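Long-range contacts in tudor domain-containing protein 1 (Homo sapiens, PDB 5M9N), which binds peptides carrying symmetrically dimethylated arginine through its Tudor domains and probably represses transposable elements in the piRNA pathway during spermatogenesis: residues Asp97-Ala102 with Arg130-Ile135; Cys166-Leu171 with Val202-Val207; Cys148-Val153 with Val191-Lys196; Ile17-Ser22 with Ile134-Leu139. All blocks are in the same frame, centred on the assembly; numbering follows the deposited sequence.

How the contacts relate
This chain is an extended Tudor domain, and the four contacts fall into two groups on opposite sides of its centre. Contacts 1 and 4 belong to the Tudor half: their centres lie about 13 Å apart, they share Ile134 and Ile135, and Arg101 NH1 of contact 1 approaches Leu138 O of contact 4 at 2.9 Å. Contacts 2 and 3, centred about 9 Å apart, belong to the half built round the mixed sheet; Ser205 OG lies 2.7 Å from Ala151 O and Val204 N 2.9 Å from Leu193 O. Between contacts 1 and 3 the centres are about 31 Å apart. The bound peptide lies beside contact 1, touching Gln98 and, through its modified side chain, Tyr100.

Contact 1. Residues Asp97-Ala102 with Arg130-Ile135; sequences DQWYRA and RLCPII
In the Tudor core, an SH3-like fold, Trp99 at the start of strand 99-109 packs against Arg130 and Cys132 around strand 131-132. Its atom CZ3 makes the closest approaches, both oblique to the ring: it lies 3.2 Å from Arg130 O and 3.4 Å from Cys132 CB. Cys132 SG stands 4.6 Å from the centroid of the six-membered ring, in a direction 20° from the ring normal, which identifies a sulfur-aromatic contact. The same sulfur forms the disulfide with Cys72, so the ring packs beside a covalent link between this strand and helix 58-73. In the five-stranded antiparallel sheet, strands 99-109 and 131-132 both pair with strand 88-92, one along each side of it, and their side chains meet over that intervening strand; the touching backbones run only 32° apart. Toward the loop end, Arg130 NH2, which also donates to Gln92 O, makes a salt bridge to Asp97 OD1, with an N-H...O angle of 136° and the acceptor near the guanidinium plane; its modelled length is unusually short and deserves caution. At the other end the aliphatic part of Arg101 passes Ile134, CG to CD1 at 4.0 Å, while its guanidinium reaches Asp119 in a salt bridge. Tyr100, next to Trp99 in the chain, lies beside the modified side chain of the bound peptide.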
loop_
_atom_site.group_PDB
_atom_site.type_symbol
_atom_site.label_atom_id
_atom_site.label_comp_id
_atom_site.label_asym_id
_atom_site.label_seq_id
_atom_site.Cartn_x
_atom_site.Cartn_y
_atom_site.Cartn_z
ATOM N N ASP A 97 -1.516 -7.819 15.654
ATOM C CA ASP A 97 -1.578 -6.870 16.785
ATOM C C ASP A 97 -0.435 -5.924 16.888
ATOM O O ASP A 97 -0.237 -5.316 17.932
ATOM C CB ASP A 97 -1.807 -7.594 18.128
ATOM C CG ASP A 97 -3.170 -8.197 18.201
ATOM O OD1 ASP A 97 -4.131 -7.518 17.756
ATOM O OD2 ASP A 97 -3.306 -9.327 18.717
ATOM N N GLN A 98 0.252 -5.714 15.761
ATOM C CA GLN A 98 1.323 -4.777 15.698
ATOM C C GLN A 98 0.718 -3.500 15.177
ATOM O O GLN A 98 -0.312 -3.551 14.567
ATOM C CB GLN A 98 2.376 -5.295 14.749
ATOM C CG GLN A 98 2.930 -6.650 15.162
ATOM C CD GLN A 98 3.338 -6.694 16.620
ATOM O OE1 GLN A 98 2.654 -7.302 17.442
ATOM N NE2 GLN A 98 4.412 -5.996 16.972
ATOM N N TRP A 99 1.445 -2.410 15.385
ATOM C CA TRP A 99 1.043 -1.069 15.077
ATOM C C TRP A 99 1.614 -0.650 13.699
ATOM O O TRP A 99 2.777 -0.887 13.407
ATOM C CB TRP A 99 1.532 -0.144 16.160
ATOM C CG TRP A 99 0.685 -0.304 17.425
ATOM C CD1 TRP A 99 1.024 -1.053 18.542
ATOM C CD2 TRP A 99 -0.587 0.256 17.698
ATOM N NE1 TRP A 99 0.056 -0.977 19.473
ATOM C CE2 TRP A 99 -0.954 -0.181 19.002
ATOM C CE3 TRP A 99 -1.457 1.107 16.999
ATOM C CZ2 TRP A 99 -2.140 0.195 19.607
ATOM C CZ3 TRP A 99 -2.661 1.463 17.591
ATOM C CH2 TRP A 99 -2.991 1.019 18.908
ATOM N N TYR A 100 0.760 -0.047 12.891
ATOM C CA TYR A 100 1.074 0.349 11.514
ATOM C C TYR A 100 0.574 1.745 11.283
ATOM O O TYR A 100 -0.329 2.189 12.001
ATOM C CB TYR A 100 0.442 -0.653 10.535
ATOM C CG TYR A 100 1.047 -2.046 10.603
ATOM C CD1 TYR A 100 2.147 -2.413 9.864
ATOM C CD2 TYR A 100 0.514 -2.983 11.450
ATOM C CE1 TYR A 100 2.737 -3.703 10.012
ATOM C CE2 TYR A 100 1.025 -4.235 11.579
ATOM C CZ TYR A 100 2.161 -4.603 10.863
ATOM O OH TYR A 100 2.560 -5.875 11.044
ATOM N N ARG A 101 1.081 2.407 10.248
ATOM C CA ARG A 101 0.538 3.706 9.835
ATOM C C ARG A 101 -0.721 3.523 8.985
ATOM O O ARG A 101 -0.858 2.625 8.137
ATOM C CB ARG A 101 1.609 4.536 9.162
ATOM C CG ARG A 101 2.823 4.708 10.046
ATOM C CD ARG A 101 3.807 5.670 9.505
ATOM N NE ARG A 101 4.227 5.367 8.132
ATOM C CZ ARG A 101 5.185 6.006 7.503
ATOM N NH1 ARG A 101 5.859 6.981 8.071
ATOM N NH2 ARG A 101 5.482 5.681 6.277
ATOM N N ALA A 102 -1.740 4.338 9.282
ATOM C CA ALA A 102 -2.997 4.089 8.655
ATOM C C ALA A 102 -3.751 5.403 8.389
ATOM O O ALA A 102 -3.660 6.324 9.177
ATOM C CB ALA A 102 -3.842 3.189 9.497
ATOM N N ARG A 130 -8.358 0.296 18.719
ATOM C CA ARG A 130 -7.148 -0.162 17.985
ATOM C C ARG A 130 -6.528 1.004 17.221
ATOM O O ARG A 130 -5.581 0.803 16.457
ATOM C CB ARG A 130 -7.464 -1.427 17.116
ATOM C CG ARG A 130 -7.717 -2.632 18.030
ATOM C CD ARG A 130 -8.257 -3.937 17.444
ATOM N NE ARG A 130 -7.179 -4.587 16.823
ATOM C CZ ARG A 130 -6.615 -5.752 17.112
ATOM N NH1 ARG A 130 -7.066 -6.635 18.000
ATOM N NH2 ARG A 130 -5.566 -6.022 16.429
ATOM N N LEU A 131 -7.008 2.239 17.447
ATOM C CA LEU A 131 -6.338 3.416 16.862
ATOM C C LEU A 131 -5.684 4.234 17.976
ATOM O O LEU A 131 -6.215 4.235 19.052
ATOM C CB LEU A 131 -7.269 4.276 16.049
ATOM C CG LEU A 131 -8.222 3.542 15.092
ATOM C CD1 LEU A 131 -9.299 4.508 14.562
ATOM C CD2 LEU A 131 -7.448 2.909 13.973
ATOM N N CYS A 132 -4.581 4.930 17.654
ATOM C CA CYS A 132 -3.621 5.659 18.539
ATOM C C CYS A 132 -3.435 6.943 17.664
ATOM O O CYS A 132 -3.322 6.833 16.424
ATOM C CB CYS A 132 -2.282 4.669 18.771
ATOM S SG CYS A 132 -0.426 5.007 18.839
ATOM N N PRO A 133 -3.383 8.165 18.239
ATOM C CA PRO A 133 -2.826 9.249 17.376
ATOM C C PRO A 133 -1.325 9.082 17.053
ATOM O O PRO A 133 -0.651 8.305 17.720
ATOM C CB PRO A 133 -3.037 10.511 18.189
ATOM C CG PRO A 133 -3.192 10.040 19.597
ATOM C CD PRO A 133 -3.752 8.663 19.587
ATOM N N ILE A 134 -0.872 9.775 15.999
ATOM C CA ILE A 134 0.507 9.725 15.514
ATOM C C ILE A 134 1.141 11.077 15.786
ATOM O O ILE A 134 0.443 12.085 15.974
ATOM C CB ILE A 134 0.592 9.350 13.993
ATOM C CG1 ILE A 134 1.981 8.761 13.629
ATOM C CG2 ILE A 134 0.204 10.530 13.104
ATOM C CD1 ILE A 134 1.965 7.824 12.433
ATOM N N ILE A 135 2.462 11.089 15.804
ATOM C CA ILE A 135 3.248 12.337 15.880
ATOM C C ILE A 135 4.098 12.530 14.627
ATOM O O ILE A 135 4.382 11.553 13.944
ATOM C CB ILE A 135 4.114 12.370 17.126
ATOM C CG1 ILE A 135 4.984 11.124 17.196
ATOM C CG2 ILE A 135 3.212 12.494 18.349
ATOM C CD1 ILE A 135 6.159 11.328 18.107
#

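Contact 2. Residues Cys166-Leu171 with Val202-Val207; sequences CLMKKL and VSVSKV
Leu171 and Val207 form the centre of an apolar joint between helix 162-172 and the start of helix 204-210. Both methyls of Leu171 straddle one methyl of the valine: Val207 CG1 is 3.9 Å from Leu171 CD1 and 4.0 Å from Leu171 CD2, and the two side chains run antiparallel alongside one another. The bump made by Val207 CG1 also borders Leu167, whose CD2 approaches it at 4.3 Å, so this methyl is received by two leucines four residues apart on the same helix. The second bump is Val204 CG1. It enters the hollow between Met168 and Leu171, lying 4.1 Å from Met168 CG and equally 4.1 Å from Leu171 CD1, and Val204 crosses the methionine chain at about a right angle. In both valines CG1 is anti to the backbone N (chi1 175°), which directs it at the facing helix. Reciprocally, Leu171 CD1 fits between the two valines, which are three residues apart and thus on one side of their helix. No hydrogen bond joins the two segments; the contact is made by apolar side chains. Ser203 occupies the N-cap position, where strand 202-203 gives way to the helix. Met168 and Val204 both reach Leu193 of strand 189-195; Met168 also touches Ile44 of strand 36-44, and Val204 touches Leu150 of strand 146-150, setting the helix pair on the mixed sheet.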
loop_
_atom_site.group_PDB
_atom_site.type_symbol
_atom_site.label_atom_id
_atom_site.label_comp_id
_atom_site.label_asym_id
_atom_site.label_seq_id
_atom_site.Cartn_x
_atom_site.Cartn_y
_atom_site.Cartn_z
ATOM N N CYS A 166 -6.480 -13.686 -10.154
ATOM C CA CYS A 166 -5.807 -14.905 -9.720
ATOM C C CYS A 166 -4.507 -15.132 -10.479
ATOM O O CYS A 166 -3.471 -15.358 -9.897
ATOM C CB CYS A 166 -6.728 -16.092 -9.946
ATOM S SG CYS A 166 -6.102 -17.618 -9.255
ATOM N N LEU A 167 -4.598 -15.060 -11.798
ATOM C CA LEU A 167 -3.467 -15.208 -12.657
ATOM C C LEU A 167 -2.399 -14.167 -12.394
ATOM O O LEU A 167 -1.228 -14.510 -12.321
ATOM C CB LEU A 167 -3.894 -15.121 -14.117
ATOM C CG LEU A 167 -2.730 -15.185 -15.117
ATOM C CD1 LEU A 167 -1.962 -16.512 -15.023
ATOM C CD2 LEU A 167 -3.219 -14.955 -16.521
ATOM N N MET A 168 -2.783 -12.897 -12.291
ATOM C CA MET A 168 -1.841 -11.848 -11.913
ATOM C C MET A 168 -1.131 -12.159 -10.589
ATOM O O MET A 168 0.092 -11.976 -10.491
ATOM C CB MET A 168 -2.523 -10.470 -11.816
ATOM C CG MET A 168 -1.548 -9.359 -11.476
ATOM S SD MET A 168 -2.295 -7.702 -11.439
ATOM C CE MET A 168 -0.946 -6.747 -10.745
ATOM N N LYS A 169 -1.899 -12.580 -9.583
ATOM C CA LYS A 169 -1.377 -12.939 -8.273
ATOM C C LYS A 169 -0.323 -14.052 -8.385
ATOM O O LYS A 169 0.697 -14.006 -7.690
ATOM C CB LYS A 169 -2.495 -13.409 -7.327
ATOM C CG LYS A 169 -3.405 -12.313 -6.825
ATOM C CD LYS A 169 -4.711 -12.943 -6.367
ATOM C CE LYS A 169 -5.643 -11.950 -5.700
ATOM N NZ LYS A 169 -4.992 -11.353 -4.516
ATOM N N LYS A 170 -0.602 -15.016 -9.262
ATOM C CA LYS A 170 0.263 -16.180 -9.527
ATOM C C LYS A 170 1.558 -15.739 -10.211
ATOM O O LYS A 170 2.624 -16.230 -9.888
ATOM C CB LYS A 170 -0.523 -17.165 -10.415
ATOM C CG LYS A 170 0.111 -18.515 -10.768
ATOM C CD LYS A 170 -0.916 -19.379 -11.527
ATOM C CE LYS A 170 -0.620 -20.894 -11.525
ATOM N NZ LYS A 170 0.366 -21.354 -12.541
ATOM N N LEU A 171 1.494 -14.790 -11.142
ATOM C CA LEU A 171 2.719 -14.315 -11.791
ATOM C C LEU A 171 3.679 -13.544 -10.865
ATOM O O LEU A 171 4.845 -13.468 -11.151
ATOM C CB LEU A 171 2.394 -13.476 -13.027
ATOM C CG LEU A 171 1.572 -14.153 -14.116
ATOM C CD1 LEU A 171 0.760 -13.138 -14.911
ATOM C CD2 LEU A 171 2.431 -15.019 -15.036
ATOM N N VAL A 202 9.415 -11.787 -18.820
ATOM C CA VAL A 202 7.966 -11.892 -18.927
ATOM C C VAL A 202 7.285 -10.648 -18.300
ATOM O O VAL A 202 7.564 -10.283 -17.151
ATOM C CB VAL A 202 7.437 -13.229 -18.339
ATOM C CG1 VAL A 202 8.163 -14.431 -18.974
ATOM C CG2 VAL A 202 7.584 -13.302 -16.833
ATOM N N SER A 203 6.459 -9.984 -19.119
ATOM C CA SER A 203 5.692 -8.799 -18.743
ATOM C C SER A 203 4.398 -9.321 -18.216
ATOM O O SER A 203 3.818 -10.226 -18.819
ATOM C CB SER A 203 5.424 -7.941 -19.983
ATOM O OG SER A 203 4.714 -6.745 -19.714
ATOM N N VAL A 204 3.937 -8.767 -17.085
ATOM C CA VAL A 204 2.681 -9.204 -16.543
ATOM C C VAL A 204 1.586 -8.808 -17.534
ATOM O O VAL A 204 0.695 -9.593 -17.759
ATOM C CB VAL A 204 2.432 -8.671 -15.105
ATOM C CG1 VAL A 204 1.038 -9.039 -14.598
ATOM C CG2 VAL A 204 3.488 -9.232 -14.154
ATOM N N SER A 205 1.673 -7.596 -18.105
ATOM C CA SER A 205 0.745 -7.114 -19.145
ATOM C C SER A 205 0.615 -8.126 -20.300
ATOM O O SER A 205 -0.479 -8.507 -20.646
ATOM C CB SER A 205 1.212 -5.751 -19.701
ATOM O OG SER A 205 1.130 -4.693 -18.732
ATOM N N LYS A 206 1.740 -8.561 -20.852
ATOM C CA LYS A 206 1.770 -9.472 -22.053
ATOM C C LYS A 206 1.085 -10.816 -21.774
ATOM O O LYS A 206 0.296 -11.284 -22.582
ATOM C CB LYS A 206 3.221 -9.695 -22.586
ATOM C CG LYS A 206 3.352 -10.595 -23.847
ATOM C CD LYS A 206 2.347 -10.255 -24.960
ATOM C CE LYS A 206 2.752 -10.720 -26.371
ATOM N NZ LYS A 206 3.438 -12.048 -26.407
ATOM N N VAL A 207 1.337 -11.390 -20.604
ATOM C CA VAL A 207 0.727 -12.669 -20.248
ATOM C C VAL A 207 -0.808 -12.542 -20.150
ATOM O O VAL A 207 -1.535 -13.414 -20.613
ATOM C CB VAL A 207 1.268 -13.222 -18.917
ATOM C CG1 VAL A 207 0.520 -14.496 -18.525
ATOM C CG2 VAL A 207 2.762 -13.497 -18.987
#

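Contact 3. Residues Cys148-Val153 with Val191-Lys196; sequences CVLAGV and VELIDK
Leu150 and Leu193 cross obliquely, with the single methyl CD1 of Leu150 set 3.7 Å from Leu193 CG and 3.9 Å from Leu193 CD1. Leu150 CG lies anti to the backbone N (chi1 -168°), which starts the side chain toward its partner. Val191, on the same face of the sheet as Leu150, turns to Cys148 instead: its CG2 lies 3.9 Å from Cys148 CB, while Cys148 SG is 4.1 Å from both of its methyls. The backbones that carry these side chains pair through a parallel beta bridge between Leu150 and Val191, in which Val191 bonds to the residues before and after Leu150. Val191 N donates to Val149 O at 2.9 Å, and Ala151 N donates to Val191 O at 2.8 Å with an almost straight N-H...O angle of 172°. The pairing is brief, for the axes of 148-150 and 191-195 lie 72° apart, as suits the curled sheet of the nuclease-like half of an extended Tudor domain. Phe50 of strand 49-54 touches Cys148, Val191 and Leu193. Chemically, two backbone bonds fix the register and satisfy both main-chain polar groups of Val191, while its side chain packs on Cys148.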
loop_
_atom_site.group_PDB
_atom_site.type_symbol
_atom_site.label_atom_id
_atom_site.label_comp_id
_atom_site.label_asym_id
_atom_site.label_seq_id
_atom_site.Cartn_x
_atom_site.Cartn_y
_atom_site.Cartn_z
ATOM N N CYS A 148 -0.468 1.616 -7.957
ATOM C CA CYS A 148 -0.129 1.306 -9.306
ATOM C C CYS A 148 -1.337 0.914 -10.130
ATOM O O CYS A 148 -2.305 0.336 -9.625
ATOM C CB CYS A 148 0.846 0.120 -9.330
ATOM S SG CYS A 148 2.435 0.518 -8.569
ATOM N N VAL A 149 -1.216 1.193 -11.431
ATOM C CA VAL A 149 -2.085 0.713 -12.452
ATOM C C VAL A 149 -1.197 0.061 -13.535
ATOM O O VAL A 149 -0.204 0.630 -13.905
ATOM C CB VAL A 149 -2.735 1.916 -13.132
ATOM C CG1 VAL A 149 -3.571 1.487 -14.338
ATOM C CG2 VAL A 149 -3.532 2.709 -12.120
ATOM N N LEU A 150 -1.587 -1.111 -14.004
ATOM C CA LEU A 150 -0.797 -1.879 -14.924
ATOM C C LEU A 150 -0.926 -1.273 -16.333
ATOM O O LEU A 150 -2.030 -1.182 -16.838
ATOM C CB LEU A 150 -1.239 -3.347 -14.907
ATOM C CG LEU A 150 -0.207 -4.226 -15.645
ATOM C CD1 LEU A 150 1.081 -4.364 -14.840
ATOM C CD2 LEU A 150 -0.726 -5.606 -15.965
ATOM N N ALA A 151 0.188 -0.810 -16.908
ATOM C CA ALA A 151 0.276 -0.195 -18.274
ATOM C C ALA A 151 -0.140 -1.103 -19.407
ATOM O O ALA A 151 0.107 -2.308 -19.381
ATOM C CB ALA A 151 1.712 0.299 -18.580
ATOM N N GLY A 152 -0.787 -0.480 -20.399
ATOM C CA GLY A 152 -1.044 -1.082 -21.709
ATOM C C GLY A 152 -2.219 -2.035 -21.792
ATOM O O GLY A 152 -2.393 -2.662 -22.829
ATOM N N VAL A 153 -3.016 -2.160 -20.730
ATOM C CA VAL A 153 -4.070 -3.176 -20.682
ATOM C C VAL A 153 -5.393 -2.625 -20.217
ATOM O O VAL A 153 -5.436 -1.694 -19.432
ATOM C CB VAL A 153 -3.743 -4.402 -19.798
ATOM C CG1 VAL A 153 -2.635 -5.204 -20.423
ATOM C CG2 VAL A 153 -3.457 -4.021 -18.322
ATOM N N VAL A 191 2.538 1.509 -14.453
ATOM C CA VAL A 191 3.816 0.740 -14.412
ATOM C C VAL A 191 3.769 -0.479 -15.311
ATOM O O VAL A 191 2.687 -0.970 -15.663
ATOM C CB VAL A 191 4.152 0.237 -12.968
ATOM C CG1 VAL A 191 4.452 1.378 -12.005
ATOM C CG2 VAL A 191 3.094 -0.701 -12.450
ATOM N N GLU A 192 4.952 -0.958 -15.701
ATOM C CA GLU A 192 5.095 -2.306 -16.228
ATOM C C GLU A 192 5.653 -3.142 -15.117
ATOM O O GLU A 192 6.446 -2.644 -14.319
ATOM C CB GLU A 192 6.083 -2.347 -17.392
ATOM C CG GLU A 192 5.499 -2.000 -18.736
ATOM C CD GLU A 192 6.572 -1.750 -19.764
ATOM O OE1 GLU A 192 7.742 -2.058 -19.495
ATOM O OE2 GLU A 192 6.256 -1.230 -20.845
ATOM N N LEU A 193 5.237 -4.399 -15.056
ATOM C CA LEU A 193 5.753 -5.364 -14.096
ATOM C C LEU A 193 6.494 -6.439 -14.880
ATOM O O LEU A 193 5.885 -7.109 -15.699
ATOM C CB LEU A 193 4.630 -6.033 -13.347
ATOM C CG LEU A 193 3.739 -5.160 -12.440
ATOM C CD1 LEU A 193 2.759 -6.065 -11.731
ATOM C CD2 LEU A 193 4.584 -4.366 -11.472
ATOM N N ILE A 194 7.781 -6.624 -14.582
ATOM C CA ILE A 194 8.639 -7.488 -15.401
ATOM C C ILE A 194 9.386 -8.430 -14.484
ATOM O O ILE A 194 10.112 -8.000 -13.602
ATOM C CB ILE A 194 9.637 -6.658 -16.228
ATOM C CG1 ILE A 194 8.886 -5.661 -17.130
ATOM C CG2 ILE A 194 10.499 -7.550 -17.123
ATOM C CD1 ILE A 194 9.715 -4.459 -17.522
ATOM N N ASP A 195 9.176 -9.722 -14.681
ATOM C CA ASP A 195 9.859 -10.703 -13.905
ATOM C C ASP A 195 11.110 -11.077 -14.737
ATOM O O ASP A 195 11.005 -11.645 -15.813
ATOM C CB ASP A 195 8.978 -11.903 -13.626
ATOM C CG ASP A 195 9.707 -13.008 -12.824
ATOM O OD1 ASP A 195 10.863 -12.784 -12.321
ATOM O OD2 ASP A 195 9.128 -14.112 -12.739
ATOM N N LYS A 196 12.255 -10.670 -14.225
ATOM C CA LYS A 196 13.545 -10.910 -14.866
ATOM C C LYS A 196 14.224 -12.224 -14.425
ATOM O O LYS A 196 15.409 -12.468 -14.755
ATOM C CB LYS A 196 14.430 -9.705 -14.609
ATOM C CG LYS A 196 13.914 -8.465 -15.316
ATOM C CD LYS A 196 14.889 -7.315 -15.183
ATOM C CE LYS A 196 14.556 -6.225 -16.178
ATOM N NZ LYS A 196 15.272 -4.961 -15.841
#

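Contact 4. Residues Ile17-Ser22 with Ile134-Leu139; sequences IVVDKS and IIPKLL
The backbones of Val19 and Ile135 come nearest each other, CA to CA 6.9 Å, where an extended N-terminal run meets the residue leading into the 3-10 turn 136-138. One methyl of Ile135 receives both partners: its CG2 is 3.8 Å from Ile17 CG2 and 4.1 Å from Val19 CG2, and each side chain meets Ile135 at about a right angle. Alternation along the extended run turns both Ile17 and Val19 toward Ile135. In Ile135, CG2 is anti to the carbonyl carbon whereas CG1 lies between the backbone N and the carbonyl carbon (chi1 54°), so the shorter branch faces the N-terminal run. Val19 CG2 also skirts the proline ring, 4.5 Å from Pro136 CD. The contact thus lays the leading segment of the chain, ahead of strand 36-44, on the connection between strand 131-132 and strand 146-150. That connection is itself seated on helix 58-73, where Ile135 and Leu138 both touch Tyr71. Its 3-10 turn is closed by Leu138 N donating to Ile135 O at 3.0 Å. In the N-terminal run, Asp20 OD1 accepts from Ser22 N at 3.1 Å, an Asx turn, with the donor on the anti side and 25° out of the carboxylate plane. Ile17, Val19 and Ile135 also touch crystal neighbours.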
loop_
_atom_site.group_PDB
_atom_site.type_symbol
_atom_site.label_atom_id
_atom_site.label_comp_id
_atom_site.label_asym_id
_atom_site.label_seq_id
_atom_site.Cartn_x
_atom_site.Cartn_y
_atom_site.Cartn_z
ATOM N N ILE A 17 3.108 16.015 23.864
ATOM C CA ILE A 17 3.206 16.449 22.460
ATOM C C ILE A 17 1.931 17.164 22.023
ATOM O O ILE A 17 0.857 16.570 22.003
ATOM C CB ILE A 17 3.466 15.275 21.497
ATOM C CG1 ILE A 17 4.618 14.386 21.992
ATOM C CG2 ILE A 17 3.748 15.821 20.097
ATOM C CD1 ILE A 17 5.923 15.111 22.265
ATOM N N VAL A 18 2.075 18.427 21.646
ATOM C CA VAL A 18 0.960 19.235 21.178
ATOM C C VAL A 18 1.141 19.246 19.687
ATOM O O VAL A 18 2.126 19.798 19.206
ATOM C CB VAL A 18 0.997 20.674 21.751
ATOM C CG1 VAL A 18 -0.337 21.386 21.496
ATOM C CG2 VAL A 18 1.339 20.646 23.236
ATOM N N VAL A 19 0.225 18.612 18.964
ATOM C CA VAL A 19 0.395 18.405 17.536
ATOM C C VAL A 19 -0.478 19.346 16.697
ATOM O O VAL A 19 -1.731 19.317 16.772
ATOM C CB VAL A 19 0.124 16.934 17.122
ATOM C CG1 VAL A 19 0.267 16.782 15.621
ATOM C CG2 VAL A 19 1.075 15.975 17.828
ATOM N N ASP A 20 0.194 20.157 15.878
ATOM C CA ASP A 20 -0.467 20.869 14.805
ATOM C C ASP A 20 -0.714 19.808 13.741
ATOM O O ASP A 20 0.228 19.164 13.271
ATOM C CB ASP A 20 0.401 22.029 14.275
ATOM C CG ASP A 20 -0.423 23.129 13.600
ATOM O OD1 ASP A 20 -1.324 22.804 12.798
ATOM O OD2 ASP A 20 -0.161 24.327 13.872
ATOM N N LYS A 21 -1.982 19.604 13.402
ATOM C CA LYS A 21 -2.371 18.690 12.337
ATOM C C LYS A 21 -1.866 19.126 10.950
ATOM O O LYS A 21 -1.779 18.289 10.040
ATOM C CB LYS A 21 -3.894 18.517 12.304
ATOM C CG LYS A 21 -4.423 17.477 13.278
ATOM C CD LYS A 21 -5.941 17.351 13.231
ATOM C CE LYS A 21 -6.451 16.872 11.874
ATOM N NZ LYS A 21 -7.907 16.526 11.865
ATOM N N SER A 22 -1.542 20.412 10.780
ATOM C CA SER A 22 -0.783 20.868 9.609
ATOM C C SER A 22 0.527 20.117 9.498
ATOM O O SER A 22 0.971 19.820 8.405
ATOM C CB SER A 22 -0.467 22.363 9.682
ATOM O OG SER A 22 -1.656 23.134 9.636
ATOM N N ILE A 134 -0.872 9.775 15.999
ATOM C CA ILE A 134 0.507 9.725 15.514
ATOM C C ILE A 134 1.141 11.077 15.786
ATOM O O ILE A 134 0.443 12.085 15.974
ATOM C CB ILE A 134 0.592 9.350 13.993
ATOM C CG1 ILE A 134 1.981 8.761 13.629
ATOM C CG2 ILE A 134 0.204 10.530 13.104
ATOM C CD1 ILE A 134 1.965 7.824 12.433
ATOM N N ILE A 135 2.462 11.089 15.804
ATOM C CA ILE A 135 3.248 12.337 15.880
ATOM C C ILE A 135 4.098 12.530 14.627
ATOM O O ILE A 135 4.382 11.553 13.944
ATOM C CB ILE A 135 4.114 12.370 17.126
ATOM C CG1 ILE A 135 4.984 11.124 17.196
ATOM C CG2 ILE A 135 3.212 12.494 18.349
ATOM C CD1 ILE A 135 6.159 11.328 18.107
ATOM N N PRO A 136 4.517 13.778 14.327
ATOM C CA PRO A 136 5.200 14.035 13.055
ATOM C C PRO A 136 6.547 13.309 12.920
ATOM O O PRO A 136 6.938 13.012 11.801
ATOM C CB PRO A 136 5.407 15.562 13.052
ATOM C CG PRO A 136 4.510 16.077 14.116
ATOM C CD PRO A 136 4.502 14.998 15.142
ATOM N N LYS A 137 7.225 12.993 14.021
ATOM C CA LYS A 137 8.441 12.166 13.915
ATOM C C LYS A 137 8.157 10.856 13.184
ATOM O O LYS A 137 8.968 10.419 12.410
ATOM C CB LYS A 137 9.049 11.866 15.283
ATOM C CG LYS A 137 10.358 11.050 15.276
ATOM C CD LYS A 137 11.615 11.930 15.237
ATOM C CE LYS A 137 12.895 11.163 14.832
ATOM N NZ LYS A 137 14.155 11.971 14.960
ATOM N N LEU A 138 6.994 10.248 13.400
ATOM C CA LEU A 138 6.733 8.934 12.812
ATOM C C LEU A 138 6.284 8.993 11.348
ATOM O O LEU A 138 6.057 7.938 10.757
ATOM C CB LEU A 138 5.738 8.153 13.662
ATOM C CG LEU A 138 6.294 7.707 15.013
ATOM C CD1 LEU A 138 5.206 7.303 15.986
ATOM C CD2 LEU A 138 7.275 6.555 14.793
ATOM N N LEU A 139 6.127 10.207 10.803
ATOM C CA LEU A 139 5.863 10.453 9.378
ATOM C C LEU A 139 7.092 10.842 8.561
ATOM O O LEU A 139 6.961 11.268 7.421
ATOM C CB LEU A 139 4.775 11.553 9.213
ATOM C CG LEU A 139 3.422 11.258 9.824
ATOM C CD1 LEU A 139 2.465 12.434 9.620
ATOM C CD2 LEU A 139 2.858 10.025 9.164
#